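Local atomic coordinates of triacylglycerol lipase (Yarrowia lipolytica, PDB entry 3O0D), a protein that probably hydrolyses triacylglycerols, as a secreted, N-glycosylated lipase of the alpha/beta-hydrolase fold. Residues I65-G70 with Y133-N138; S214-S217 with L222-I225; V232-F237 with L280-V285; Y21-N26 with G44-H49; A118-C123 with A198-K203. All blocks are in the same frame, centred on the assembly; numbering follows the deposited sequence. Where two conformers were deposited one is given.

Contacts 1 and 2 both reach the large mixed sheet, on opposite sides of the molecule's centre: contact 1 sets helix 127-150 against strand 68-75 and is buried throughout, while contact 2 sets a loop against the end of one tyrosine of strand 222-227 and is bridged by a water. Contact 5 uses helix 195-206, which precedes that strand in the chain, and the two contacts touch through Val201 and Leu222. Contact 3 is the surface member, a lone amide-amide hydrogen bond between loops. Contact 4, about 32 Å from contact 5 between centres, is polar and stacked, joining helix 12-27 to a disulfide-bearing loop; contact 5 is sulfur, aromatic and apolar.

Contact 1: residues I65-G70 with Y133-N138; sequences IFDVSG and YNNTYN. With NAG (2-acetamido-2-deoxy-beta-D-glucopyranose), chain I; NAG (2-acetamido-2-deoxy-beta-D-glucopyranose), chain H.
Asp67 and Val68 meet Asn135 and Thr136 where helix 127-150 packs on the start of strand 68-75 of the alpha/beta-hydrolase sheet. Followed outward, Asp67 begins with its CB 4.0 Å from Asn135 CG. Asp67 CG stands anti to its own carbonyl carbon (chi1 -82°), and this turn lays the carboxylate over the amide with the planes 16° apart, a stack of two flat groups whose side chains cross at about a right angle. OD1 of Asp67 comes to 3.2 Å from Asn135 CG and accepts a hydrogen bond from Gln131 NE2 of the same helix; OD2, the other carboxylate oxygen, takes the backbone N-H of Leu64. The buried carboxylate is thus gripped at both oxygens, which fixes its rotation. One residue on, Val68 turns its CB toward the helix and its CG2 branch does the touching, 3.4 Å from Thr136 OG1, a hydroxyl that is hydrogen-bonded to Ser132 O a helical turn back. From Asn135 the helix turns to its sugar-bearing side: Asn134 ND2 is covalently bound to C1 of the N-acetylglucosamine of chain I at 1.5 Å. Asn138, one turn later, steadies that sugar, with ND2 donating to its O6 at 2.9 Å and an N-H...O angle of 153°.

Contact 2: residues S214-S217 with L222-I225; sequences SKVS and LYRI
Tyr223 reaches from its strand to the loop at Val216 and Ser217, and Val216 lies across the phenol at about a right angle. The apolar contact is between Val216 CG2 and Tyr223 CE1, 4.2 Å apart, with the methyl approaching the ring obliquely. The other methyl, Val216 CG1, rests against the hydroxyl oxygen, 3.6 Å from Tyr223 OH. CG1 anti to the backbone N (chi1 178°) puts this methyl at the hydroxyl, while CG2, beside the N, meets the ring carbon. Other aromatic contacts hold the ring on its way out, since Phe17 and Phe18 of helix 12-27 each pack edge-to-face with it; Val216 also touches Phe18. This is one end of a beta-alpha-beta crossover of the alpha/beta-hydrolase sheet: from strand 183-187 the chain runs through helix 195-206 and the loop holding 214-217 into strand 222-227, parallel to the first. Tyr223 bonds through its backbone to Val184 and Thr186, while Leu222 packs on helix 195-206. The polar link is by water. Tyr223 OH donates to a water 2.9 Å away, and that water donates to Ser217 O, also at 2.9 Å, a bridge that gives the phenolic O-H a defined direction. Within the loop's own polar network, Arg220 binds Lys215 O through NH1 and Leu222 O through NE, tying Lys215 of the loop to the start of the strand.

Contact 3: residues V232-F237 with L280-V285; sequences VPQVPF and LQQVNV
Gln234 and Gln282 reach across from two loops and join end amides: Gln282 NE2 donates to Gln234 OE1 at 2.9 Å, with an N-H...O angle of 157°. In each, CG stands anti to the carbonyl carbon and the chain runs extended beyond it (chi2 -167° in Gln234), so that the amides meet near full reach although the side chains cross at about a right angle. The oxygen lies in the amide plane of Gln282, whereas the donor is tilted from the carbonyl plane of Gln234; the two amides are turned 44° apart. The loops flank what is probably the catalytic region of the alpha/beta-hydrolase: Val232 N is hydrogen-bonded to OD1 of Asp230, the likely acid of a Ser-His-Asp triad, and helix 285-290, started by Val285, carries His289, its probable histidine. With an alanine in place of Gln234, Gln282 NE2 and Asn277 ND2 would probably both lose the oxygen they share. Gln282 OE1 is hydrogen-bonded to a bound 2-methyl-2,4-pentanediol, probably from the crystallisation liquor.

Contact 4: residues Y21-N26 with G44-H49; sequences YARLAN and GLQCAH
Where helix 12-27 meets the loop closed by the Cys43-Cys47 disulfide in the lipase N-terminal region, Arg23 meets His49 with a face and Gln46 with an edge of its guanidinium. The guanidinium lies flat on the His49 imidazole, planes 9° apart and centres 3.6 Å apart, with CZ over the middle of the ring; CD adds a CH-pi contact to the same ring. At its edge NH1 donates to Gln46 OE1, 2.8 Å away and nearly straight at 167°, the donor lying in the carbonyl plane on a lone pair. The Arg23 chain runs extended from CG to NE, whereas Gln46 bends at chi2 (-57°), which brings OE1 back toward the arginine. His49 is itself set by ND1 donating to Leu45 O at 3.1 Å. With an alanine here in place of Arg23, the His49 ring is likely to lose the flat group stacked on it, and Gln46 OE1 the N-H that it accepts. Asn26 OD1 rests 3.5 Å from Gln46 CG, while Asn26 ND2 donates to Ile301 O and Gln46 NE2 to Ile301 OXT, sharing the C-terminal carboxylate. On a different side of helix 12-27, Tyr21 packs on strands 155-161 and 183-187, so this helix lies between the central sheet and the disulfide loop.

Contact 5: residues A118-C123 with A198-K203; sequences ATCDDC and ANWVDK
Trp200 of helix 195-206 inserts its indole against the loop of Cys120 and Cys123, carrying most of the buried surface. CG anti to the backbone N (chi1 170°) swings the ring out from the helix. Over one face lies the loop backbone, Thr119 CA 3.7 Å above the plane toward the rim, with Cys120 N beside it. Cys120 SG touches Trp200 CB at 3.9 Å and makes an oblique sulfur-aromatic contact with the five-membered ring. At the six-membered ring, Cys123 SG comes obliquely to 3.7 Å from Trp200 CE3, a contact that holds for one of two deposited conformers. A Cys120-Cys123 disulfide is known for this protein, but in that conformer Cys120 SG and Cys123 SG are 4.6 Å apart, unbonded. Ala118 O sits 3.2 Å from Trp200 CZ2, while Ile173 and Val177 of helix 163-177 also touch the indole. The contact thus rests on loop backbone over the indole face and on Cys120 SG; the buried Cys120 N-H has no hydrogen-bond partner in the model.

Contact 1: residues I65-G70 with Y133-N138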
# COMPACT_ATOMS: atom_id res chain seq x y z
N ILE A 65 8.66 5.24 -15.73
CA ILE A 65 7.20 5.19 -15.52
C ILE A 65 6.86 4.54 -14.18
O ILE A 65 5.86 4.88 -13.58
CB ILE A 65 6.47 4.47 -16.69
CG1 ILE A 65 4.99 4.52 -16.46
CG2 ILE A 65 6.89 3.02 -16.85
CD1 ILE A 65 4.45 5.96 -16.58
N PHE A 66 7.73 3.67 -13.70
CA PHE A 66 7.46 3.06 -12.35
C PHE A 66 8.24 3.64 -11.19
O PHE A 66 8.28 3.02 -10.08
CB PHE A 66 7.67 1.58 -12.45
CG PHE A 66 6.57 0.88 -13.17
CD1 PHE A 66 5.37 0.58 -12.51
CD2 PHE A 66 6.72 0.49 -14.49
CE1 PHE A 66 4.37 -0.06 -13.15
CE2 PHE A 66 5.70 -0.19 -15.15
CZ PHE A 66 4.53 -0.44 -14.53
N ASP A 67 8.79 4.81 -11.36
CA ASP A 67 9.51 5.48 -10.29
C ASP A 67 8.53 6.12 -9.28
O ASP A 67 7.33 6.30 -9.58
CB ASP A 67 10.41 6.54 -10.83
CG ASP A 67 11.75 5.96 -11.36
OD1 ASP A 67 12.06 4.76 -11.15
OD2 ASP A 67 12.49 6.78 -11.92
N VAL A 68 9.08 6.45 -8.11
CA VAL A 68 8.26 6.80 -6.97
C VAL A 68 8.65 8.13 -6.36
O VAL A 68 9.79 8.67 -6.55
CB VAL A 68 8.28 5.65 -5.89
CG1 VAL A 68 7.67 4.37 -6.37
CG2 VAL A 68 9.71 5.48 -5.38
N SER A 69 7.77 8.71 -5.52
CA SER A 69 8.03 9.91 -4.79
C SER A 69 7.37 9.61 -3.39
O SER A 69 6.64 8.63 -3.27
CB SER A 69 7.31 11.10 -5.35
OG SER A 69 7.85 11.41 -6.69
N GLY A 70 7.65 10.48 -2.45
CA GLY A 70 7.03 10.15 -1.09
C GLY A 70 7.87 10.81 -0.04
O GLY A 70 8.60 11.79 -0.24
N TYR A 133 9.75 -0.55 -6.03
CA TYR A 133 10.37 -0.96 -4.69
C TYR A 133 11.85 -0.52 -4.74
O TYR A 133 12.35 0.15 -3.86
CB TYR A 133 10.25 -2.44 -4.41
CG TYR A 133 11.31 -2.74 -3.36
CD1 TYR A 133 11.10 -2.37 -2.06
CD2 TYR A 133 12.49 -3.45 -3.70
CE1 TYR A 133 12.12 -2.60 -1.04
CE2 TYR A 133 13.48 -3.67 -2.72
CZ TYR A 133 13.28 -3.27 -1.43
OH TYR A 133 14.26 -3.52 -0.47
N ASN A 134 12.55 -0.83 -5.82
CA ASN A 134 13.94 -0.45 -5.84
C ASN A 134 14.19 0.98 -5.80
O ASN A 134 15.16 1.44 -5.20
CB ASN A 134 14.63 -1.10 -7.09
CG ASN A 134 15.63 -2.12 -6.73
OD1 ASN A 134 15.39 -3.05 -5.96
ND2 ASN A 134 16.81 -1.97 -7.40
N ASN A 135 13.38 1.73 -6.53
CA ASN A 135 13.49 3.12 -6.60
C ASN A 135 13.18 3.75 -5.24
O ASN A 135 13.72 4.77 -4.89
CB ASN A 135 12.59 3.71 -7.75
CG ASN A 135 12.90 5.09 -8.05
OD1 ASN A 135 14.11 5.50 -8.36
ND2 ASN A 135 11.90 5.92 -8.04
N THR A 136 12.31 3.13 -4.49
CA THR A 136 12.09 3.65 -3.10
C THR A 136 13.38 3.40 -2.23
O THR A 136 13.90 4.33 -1.65
CB THR A 136 10.92 2.95 -2.40
OG1 THR A 136 9.78 2.90 -3.22
CG2 THR A 136 10.54 3.74 -1.06
N TYR A 137 13.89 2.19 -2.30
CA TYR A 137 15.07 1.80 -1.50
C TYR A 137 16.27 2.72 -1.83
O TYR A 137 16.95 3.32 -0.95
CB TYR A 137 15.37 0.33 -1.71
CG TYR A 137 16.48 -0.13 -0.79
CD1 TYR A 137 16.20 -0.70 0.45
CD2 TYR A 137 17.79 0.09 -1.15
CE1 TYR A 137 17.24 -1.07 1.32
CE2 TYR A 137 18.83 -0.26 -0.29
CZ TYR A 137 18.54 -0.84 0.93
OH TYR A 137 19.61 -1.20 1.75
N ASN A 138 16.51 2.89 -3.15
CA ASN A 138 17.66 3.68 -3.52
C ASN A 138 17.57 5.10 -3.19
O ASN A 138 18.61 5.75 -3.07
CB ASN A 138 17.99 3.50 -5.02
CG ASN A 138 18.42 2.08 -5.36
OD1 ASN A 138 18.23 1.65 -6.50
ND2 ASN A 138 19.00 1.36 -4.43
C1 NAG I . 17.94 -2.85 -7.15
C2 NAG I . 18.40 -3.60 -8.40
C3 NAG I . 19.77 -4.19 -8.09
C4 NAG I . 20.78 -3.20 -7.51
C5 NAG I . 20.16 -2.46 -6.32
C6 NAG I . 20.92 -1.23 -5.83
C7 NAG I . 16.66 -4.52 -9.81
C8 NAG I . 15.77 -5.64 -10.19
N2 NAG I . 17.51 -4.66 -8.78
O3 NAG I . 20.32 -4.83 -9.26
O4 NAG I . 21.86 -4.00 -7.05
O5 NAG I . 18.89 -1.93 -6.69
O6 NAG I . 20.54 -1.04 -4.49
O7 NAG I . 16.60 -3.48 -10.45
C1 NAG H . 18.63 -3.75 4.73
C2 NAG H . 17.76 -2.94 5.72
C3 NAG H . 18.49 -2.89 7.05
C4 NAG H . 18.84 -4.29 7.55
C5 NAG H . 19.70 -4.92 6.48
C6 NAG H . 20.35 -6.28 6.81
C7 NAG H . 16.37 -1.17 4.74
C8 NAG H . 16.25 0.29 4.38
N2 NAG H . 17.53 -1.56 5.29
O3 NAG H . 17.65 -2.20 7.99
O4 NAG H . 19.65 -4.18 8.73
O5 NAG H . 18.89 -5.01 5.29
O6 NAG H . 19.38 -7.07 7.38
O7 NAG H . 15.47 -1.95 4.51

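Contact 2: residues S214-S217 with L222-I225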
# COMPACT_ATOMS: atom_id res chain seq x y z
N SER A 214 -10.16 -12.03 9.21
CA SER A 214 -11.46 -11.41 9.46
C SER A 214 -11.39 -10.30 10.53
O SER A 214 -12.32 -9.56 10.66
CB SER A 214 -12.47 -12.45 9.90
OG SER A 214 -12.07 -13.02 11.11
N LYS A 215 -10.28 -10.23 11.25
CA LYS A 215 -10.15 -9.30 12.37
C LYS A 215 -9.05 -8.28 12.29
O LYS A 215 -7.93 -8.57 11.79
CB LYS A 215 -10.03 -10.10 13.72
CG LYS A 215 -11.42 -10.77 14.06
CD LYS A 215 -11.27 -11.71 15.24
CE LYS A 215 -12.52 -12.48 15.53
NZ LYS A 215 -12.56 -13.70 14.69
N VAL A 216 -9.30 -7.11 12.85
CA VAL A 216 -8.29 -6.10 13.09
C VAL A 216 -7.74 -6.33 14.47
O VAL A 216 -8.53 -6.57 15.41
CB VAL A 216 -8.89 -4.70 13.06
CG1 VAL A 216 -7.89 -3.70 13.33
CG2 VAL A 216 -9.54 -4.46 11.61
N SER A 217 -6.43 -6.40 14.60
CA SER A 217 -5.90 -6.74 15.93
C SER A 217 -4.55 -6.10 16.13
O SER A 217 -3.90 -5.69 15.17
CB SER A 217 -5.88 -8.24 16.08
OG SER A 217 -4.73 -8.74 15.46
N LEU A 222 -0.63 -6.48 8.29
CA LEU A 222 -0.85 -6.27 6.81
C LEU A 222 -2.30 -6.00 6.56
O LEU A 222 -3.16 -6.85 6.86
CB LEU A 222 -0.35 -7.46 6.00
CG LEU A 222 -0.55 -7.36 4.47
CD1 LEU A 222 0.08 -6.14 3.88
CD2 LEU A 222 0.15 -8.60 3.90
N TYR A 223 -2.55 -4.87 5.91
CA TYR A 223 -3.95 -4.61 5.43
C TYR A 223 -3.87 -4.05 4.00
O TYR A 223 -3.13 -3.07 3.77
CB TYR A 223 -4.60 -3.52 6.30
CG TYR A 223 -4.66 -3.87 7.81
CD1 TYR A 223 -5.78 -4.57 8.29
CD2 TYR A 223 -3.57 -3.62 8.62
CE1 TYR A 223 -5.85 -4.96 9.67
CE2 TYR A 223 -3.66 -4.00 9.98
CZ TYR A 223 -4.80 -4.63 10.44
OH TYR A 223 -4.89 -4.93 11.80
N ARG A 224 -4.72 -4.57 3.13
CA ARG A 224 -4.84 -4.08 1.69
C ARG A 224 -6.27 -3.49 1.55
O ARG A 224 -7.24 -4.24 1.39
CB ARG A 224 -4.78 -5.23 0.70
CG ARG A 224 -3.30 -5.83 0.63
CD ARG A 224 -3.25 -6.71 -0.74
NE ARG A 224 -4.13 -7.90 -0.71
CZ ARG A 224 -5.38 -7.99 -1.27
NH1 ARG A 224 -5.91 -6.93 -1.93
NH2 ARG A 224 -6.12 -9.09 -1.16
N ILE A 225 -6.32 -2.17 1.64
CA ILE A 225 -7.62 -1.48 1.54
C ILE A 225 -7.99 -1.34 0.05
O ILE A 225 -7.16 -0.89 -0.72
CB ILE A 225 -7.57 -0.09 2.20
CG1 ILE A 225 -7.09 -0.18 3.69
CG2 ILE A 225 -9.01 0.52 2.19
CD1 ILE A 225 -6.85 1.23 4.44
O HOH W 1 -2.82 -3.63 13.36

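Contact 3: residues V232-F237 with L280-V285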
# COMPACT_ATOMS: atom_id res chain seq x y z
N VAL A 232 -8.11 -0.98 -10.00
CA VAL A 232 -6.62 -1.11 -9.80
C VAL A 232 -6.29 -2.38 -9.01
O VAL A 232 -5.35 -3.12 -9.33
CB VAL A 232 -5.99 0.16 -9.30
CG1 VAL A 232 -4.41 0.05 -9.10
CG2 VAL A 232 -6.29 1.29 -10.39
N PRO A 233 -7.00 -2.63 -7.88
CA PRO A 233 -6.78 -3.88 -7.18
C PRO A 233 -7.16 -5.20 -7.89
O PRO A 233 -7.01 -6.31 -7.36
CB PRO A 233 -7.63 -3.68 -5.88
CG PRO A 233 -7.59 -2.19 -5.68
CD PRO A 233 -7.87 -1.70 -7.12
N GLN A 234 -7.74 -5.08 -9.10
CA GLN A 234 -8.03 -6.20 -9.93
C GLN A 234 -7.01 -6.44 -11.06
O GLN A 234 -7.17 -7.48 -11.72
CB GLN A 234 -9.42 -6.05 -10.60
CG GLN A 234 -10.55 -5.64 -9.53
CD GLN A 234 -11.95 -5.81 -10.12
OE1 GLN A 234 -12.58 -4.82 -10.44
NE2 GLN A 234 -12.36 -7.06 -10.36
N VAL A 235 -6.07 -5.56 -11.25
CA VAL A 235 -5.01 -5.74 -12.29
C VAL A 235 -3.61 -5.81 -11.67
O VAL A 235 -3.41 -5.47 -10.52
CB VAL A 235 -5.10 -4.59 -13.31
CG1 VAL A 235 -6.45 -4.54 -13.90
CG2 VAL A 235 -4.75 -3.29 -12.69
N PRO A 236 -2.61 -6.28 -12.42
CA PRO A 236 -2.81 -6.90 -13.73
C PRO A 236 -3.48 -8.26 -13.48
O PRO A 236 -3.29 -8.90 -12.41
CB PRO A 236 -1.37 -7.12 -14.24
CG PRO A 236 -0.46 -6.76 -13.17
CD PRO A 236 -1.21 -6.33 -11.91
N PHE A 237 -4.26 -8.70 -14.41
CA PHE A 237 -4.89 -10.02 -14.24
C PHE A 237 -4.32 -11.19 -15.08
O PHE A 237 -4.90 -12.29 -15.10
CB PHE A 237 -6.38 -9.89 -14.54
CG PHE A 237 -6.68 -9.09 -15.77
CD1 PHE A 237 -7.57 -8.03 -15.72
CD2 PHE A 237 -6.11 -9.43 -16.99
CE1 PHE A 237 -7.89 -7.32 -16.85
CE2 PHE A 237 -6.42 -8.70 -18.12
CZ PHE A 237 -7.32 -7.66 -18.03
N LEU A 280 -20.72 -1.91 -14.42
CA LEU A 280 -21.13 -0.53 -14.23
C LEU A 280 -20.34 0.16 -13.10
O LEU A 280 -20.00 1.33 -13.20
CB LEU A 280 -22.61 -0.42 -13.92
CG LEU A 280 -23.54 -0.64 -15.13
CD1 LEU A 280 -22.98 -1.69 -15.97
CD2 LEU A 280 -25.01 -0.90 -14.76
N GLN A 281 -20.06 -0.62 -12.05
CA GLN A 281 -19.23 -0.08 -10.96
C GLN A 281 -17.83 0.28 -11.38
O GLN A 281 -17.26 1.22 -10.78
CB GLN A 281 -19.20 -1.04 -9.74
CG GLN A 281 -20.50 -1.08 -9.02
CD GLN A 281 -20.67 -2.32 -8.18
OE1 GLN A 281 -19.72 -3.14 -8.06
NE2 GLN A 281 -21.83 -2.46 -7.53
N GLN A 282 -17.29 -0.39 -12.41
CA GLN A 282 -15.89 -0.25 -12.86
C GLN A 282 -15.69 0.88 -13.86
O GLN A 282 -14.53 1.17 -14.24
CB GLN A 282 -15.34 -1.52 -13.47
CG GLN A 282 -15.35 -2.79 -12.57
CD GLN A 282 -15.13 -4.08 -13.35
OE1 GLN A 282 -15.64 -4.23 -14.50
NE2 GLN A 282 -14.36 -5.03 -12.77
N VAL A 283 -16.80 1.45 -14.35
CA VAL A 283 -16.72 2.43 -15.45
C VAL A 283 -15.82 3.58 -15.21
O VAL A 283 -14.88 3.84 -16.04
CB VAL A 283 -18.12 2.94 -15.83
CG1 VAL A 283 -18.01 4.26 -16.68
CG2 VAL A 283 -18.78 1.79 -16.54
N ASN A 284 -15.98 4.27 -14.08
CA ASN A 284 -15.20 5.49 -13.85
C ASN A 284 -13.86 5.31 -13.13
O ASN A 284 -13.71 5.50 -11.85
CB ASN A 284 -16.03 6.34 -12.92
CG ASN A 284 -15.57 7.71 -12.91
OD1 ASN A 284 -15.16 8.25 -13.95
ND2 ASN A 284 -15.67 8.35 -11.77
N VAL A 285 -12.87 4.94 -13.92
CA VAL A 285 -11.72 4.22 -13.36
C VAL A 285 -10.92 5.15 -12.42
O VAL A 285 -10.71 4.77 -11.28
CB VAL A 285 -10.83 3.71 -14.56
CG1 VAL A 285 -9.37 3.25 -14.09
CG2 VAL A 285 -11.51 2.58 -15.33

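Contact 4: residues Y21-N26 with G44-H49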
# COMPACT_ATOMS: atom_id res chain seq x y z
N TYR A 21 -4.28 6.03 7.87
CA TYR A 21 -3.27 5.63 6.82
C TYR A 21 -3.78 6.21 5.48
O TYR A 21 -2.97 6.72 4.63
CB TYR A 21 -2.89 4.12 6.81
CG TYR A 21 -2.12 3.88 8.08
CD1 TYR A 21 -0.77 4.26 8.17
CD2 TYR A 21 -2.78 3.42 9.21
CE1 TYR A 21 -0.09 4.17 9.32
CE2 TYR A 21 -2.05 3.33 10.41
CZ TYR A 21 -0.74 3.72 10.43
OH TYR A 21 -0.03 3.63 11.61
N ALA A 22 -5.08 6.28 5.29
CA ALA A 22 -5.48 6.94 4.06
C ALA A 22 -5.02 8.38 3.99
O ALA A 22 -4.67 8.89 2.93
CB ALA A 22 -7.08 6.87 3.88
N ARG A 23 -5.10 9.09 5.11
CA ARG A 23 -4.63 10.43 5.13
C ARG A 23 -3.11 10.54 4.90
O ARG A 23 -2.69 11.36 4.19
CB ARG A 23 -4.95 11.17 6.43
CG ARG A 23 -6.40 11.28 6.82
CD ARG A 23 -6.51 12.26 7.97
NE ARG A 23 -7.78 12.25 8.65
CZ ARG A 23 -8.86 12.86 8.23
NH1 ARG A 23 -8.87 13.56 7.13
NH2 ARG A 23 -9.94 12.77 8.95
N LEU A 24 -2.33 9.71 5.54
CA LEU A 24 -0.89 9.76 5.37
C LEU A 24 -0.55 9.50 3.88
O LEU A 24 0.39 10.15 3.35
CB LEU A 24 -0.17 8.73 6.23
CG LEU A 24 -0.20 9.24 7.69
CD1 LEU A 24 0.18 8.00 8.61
CD2 LEU A 24 0.70 10.50 8.08
N ALA A 25 -1.21 8.51 3.32
CA ALA A 25 -0.99 8.24 1.83
C ALA A 25 -1.32 9.41 1.01
O ALA A 25 -0.59 9.71 0.01
CB ALA A 25 -1.84 7.08 1.41
N ASN A 26 -2.41 10.11 1.31
CA ASN A 26 -2.82 11.36 0.56
C ASN A 26 -1.78 12.40 0.61
O ASN A 26 -1.47 13.01 -0.42
CB ASN A 26 -4.22 11.79 1.12
CG ASN A 26 -4.56 13.22 0.87
OD1 ASN A 26 -3.76 14.12 1.05
ND2 ASN A 26 -5.85 13.45 0.56
N GLY A 44 -1.69 21.80 4.61
CA GLY A 44 -3.14 22.00 4.62
C GLY A 44 -3.88 20.96 5.47
O GLY A 44 -3.34 20.44 6.49
N LEU A 45 -5.09 20.65 5.06
CA LEU A 45 -6.03 19.95 5.92
C LEU A 45 -5.52 18.61 6.41
O LEU A 45 -5.70 18.26 7.60
CB LEU A 45 -7.31 19.67 5.16
CG LEU A 45 -8.45 19.18 6.01
CD1 LEU A 45 -8.47 19.91 7.39
CD2 LEU A 45 -9.74 19.48 5.13
N GLN A 46 -4.92 17.83 5.51
CA GLN A 46 -4.59 16.48 5.94
C GLN A 46 -3.40 16.43 6.90
O GLN A 46 -3.51 15.76 7.88
CB GLN A 46 -4.32 15.58 4.76
CG GLN A 46 -5.50 15.36 3.76
CD GLN A 46 -6.77 14.80 4.37
OE1 GLN A 46 -6.71 14.12 5.37
NE2 GLN A 46 -7.94 15.09 3.76
N CYS A 47 -2.34 17.20 6.69
CA CYS A 47 -1.21 17.23 7.61
C CYS A 47 -1.69 17.77 8.97
O CYS A 47 -1.05 17.43 10.00
CB CYS A 47 -0.17 18.18 7.16
SG CYS A 47 0.83 17.43 5.80
N ALA A 48 -2.74 18.64 8.96
CA ALA A 48 -3.23 19.23 10.23
C ALA A 48 -3.76 18.19 11.21
O ALA A 48 -3.81 18.52 12.42
CB ALA A 48 -4.32 20.29 10.02
N HIS A 49 -4.05 17.00 10.77
CA HIS A 49 -4.48 15.91 11.69
C HIS A 49 -3.35 15.17 12.36
O HIS A 49 -3.61 14.16 13.08
CB HIS A 49 -5.29 14.84 10.90
CG HIS A 49 -6.66 15.28 10.54
ND1 HIS A 49 -6.96 16.08 9.46
CD2 HIS A 49 -7.84 15.01 11.16
CE1 HIS A 49 -8.26 16.32 9.44
NE2 HIS A 49 -8.82 15.65 10.43

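Contact 5: residues A118-C123 with A198-K203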
# COMPACT_ATOMS: atom_id res chain seq x y z
N ALA A 118 16.27 -15.20 1.39
CA ALA A 118 15.11 -14.56 2.03
C ALA A 118 13.74 -14.95 1.43
O ALA A 118 12.74 -15.00 2.15
CB ALA A 118 15.29 -13.07 2.01
N THR A 119 13.70 -15.21 0.12
CA THR A 119 12.43 -15.53 -0.56
C THR A 119 12.27 -17.01 -0.96
O THR A 119 13.24 -17.75 -1.01
CB THR A 119 12.30 -14.70 -1.86
OG1 THR A 119 13.49 -14.91 -2.64
CG2 THR A 119 12.23 -13.29 -1.55
N CYS A 120 11.06 -17.42 -1.28
CA CYS A 120 10.83 -18.74 -1.84
C CYS A 120 11.36 -18.81 -3.31
O CYS A 120 11.45 -17.80 -4.00
CB CYS A 120 9.34 -19.08 -1.71
SG CYS A 120 8.19 -18.32 -2.86
N ASP A 121 11.77 -19.97 -3.80
CA ASP A 121 12.30 -19.97 -5.18
C ASP A 121 11.25 -19.55 -6.22
O ASP A 121 11.61 -19.02 -7.26
CB ASP A 121 12.94 -21.31 -5.59
CG ASP A 121 13.73 -21.97 -4.47
OD1 ASP A 121 14.37 -21.27 -3.60
OD2 ASP A 121 13.71 -23.24 -4.48
N ASP A 122 9.96 -19.74 -5.94
CA ASP A 122 8.94 -19.35 -6.90
C ASP A 122 8.23 -17.99 -6.48
O ASP A 122 7.06 -17.79 -6.72
CB ASP A 122 7.98 -20.50 -7.11
CG ASP A 122 7.05 -20.28 -8.30
OD1 ASP A 122 7.45 -19.63 -9.33
OD2 ASP A 122 5.89 -20.77 -8.17
N CYS A 123 9.01 -17.07 -5.93
CA CYS A 123 8.52 -15.75 -5.43
C CYS A 123 8.75 -14.68 -6.50
O CYS A 123 9.72 -13.89 -6.40
CB CYS A 123 9.25 -15.39 -4.13
SG CYS A 123 8.91 -13.76 -3.40
N ALA A 198 2.34 -14.74 -3.48
CA ALA A 198 1.15 -14.39 -2.64
C ALA A 198 1.11 -15.31 -1.41
O ALA A 198 0.85 -14.86 -0.30
CB ALA A 198 -0.10 -14.56 -3.49
N ASN A 199 1.32 -16.62 -1.60
CA ASN A 199 1.23 -17.55 -0.49
C ASN A 199 2.38 -17.40 0.48
O ASN A 199 2.18 -17.57 1.71
CB ASN A 199 1.09 -18.97 -1.02
CG ASN A 199 -0.23 -19.21 -1.73
OD1 ASN A 199 -0.27 -19.81 -2.82
ND2 ASN A 199 -1.35 -18.76 -1.12
N TRP A 200 3.54 -16.99 -0.03
CA TRP A 200 4.69 -16.80 0.78
C TRP A 200 4.49 -15.55 1.66
O TRP A 200 4.74 -15.60 2.89
CB TRP A 200 5.92 -16.72 -0.10
CG TRP A 200 7.18 -16.25 0.67
CD1 TRP A 200 7.96 -17.03 1.51
CD2 TRP A 200 7.78 -14.99 0.64
NE1 TRP A 200 8.99 -16.31 2.00
CE2 TRP A 200 8.91 -15.04 1.50
CE3 TRP A 200 7.50 -13.78 -0.00
CZ2 TRP A 200 9.76 -13.95 1.69
CZ3 TRP A 200 8.33 -12.70 0.20
CH2 TRP A 200 9.44 -12.78 1.06
N VAL A 201 3.96 -14.46 1.05
CA VAL A 201 3.59 -13.24 1.79
C VAL A 201 2.56 -13.61 2.88
O VAL A 201 2.70 -13.12 4.02
CB VAL A 201 3.04 -12.21 0.85
CG1 VAL A 201 2.37 -11.02 1.69
CG2 VAL A 201 4.19 -11.66 -0.02
N ASP A 202 1.59 -14.46 2.61
CA ASP A 202 0.57 -14.81 3.63
C ASP A 202 1.31 -15.56 4.79
O ASP A 202 1.06 -15.34 5.95
CB ASP A 202 -0.52 -15.69 3.08
CG ASP A 202 -1.61 -14.93 2.32
OD1 ASP A 202 -1.52 -13.66 2.28
OD2 ASP A 202 -2.51 -15.59 1.71
N LYS A 203 2.22 -16.49 4.44
CA LYS A 203 2.94 -17.16 5.52
C LYS A 203 3.76 -16.19 6.33
O LYS A 203 3.82 -16.31 7.56
CB LYS A 203 3.86 -18.25 4.91
CG LYS A 203 3.10 -19.38 4.33
CD LYS A 203 4.06 -20.53 3.82
CE LYS A 203 3.51 -21.16 2.55
NZ LYS A 203 3.97 -22.58 2.16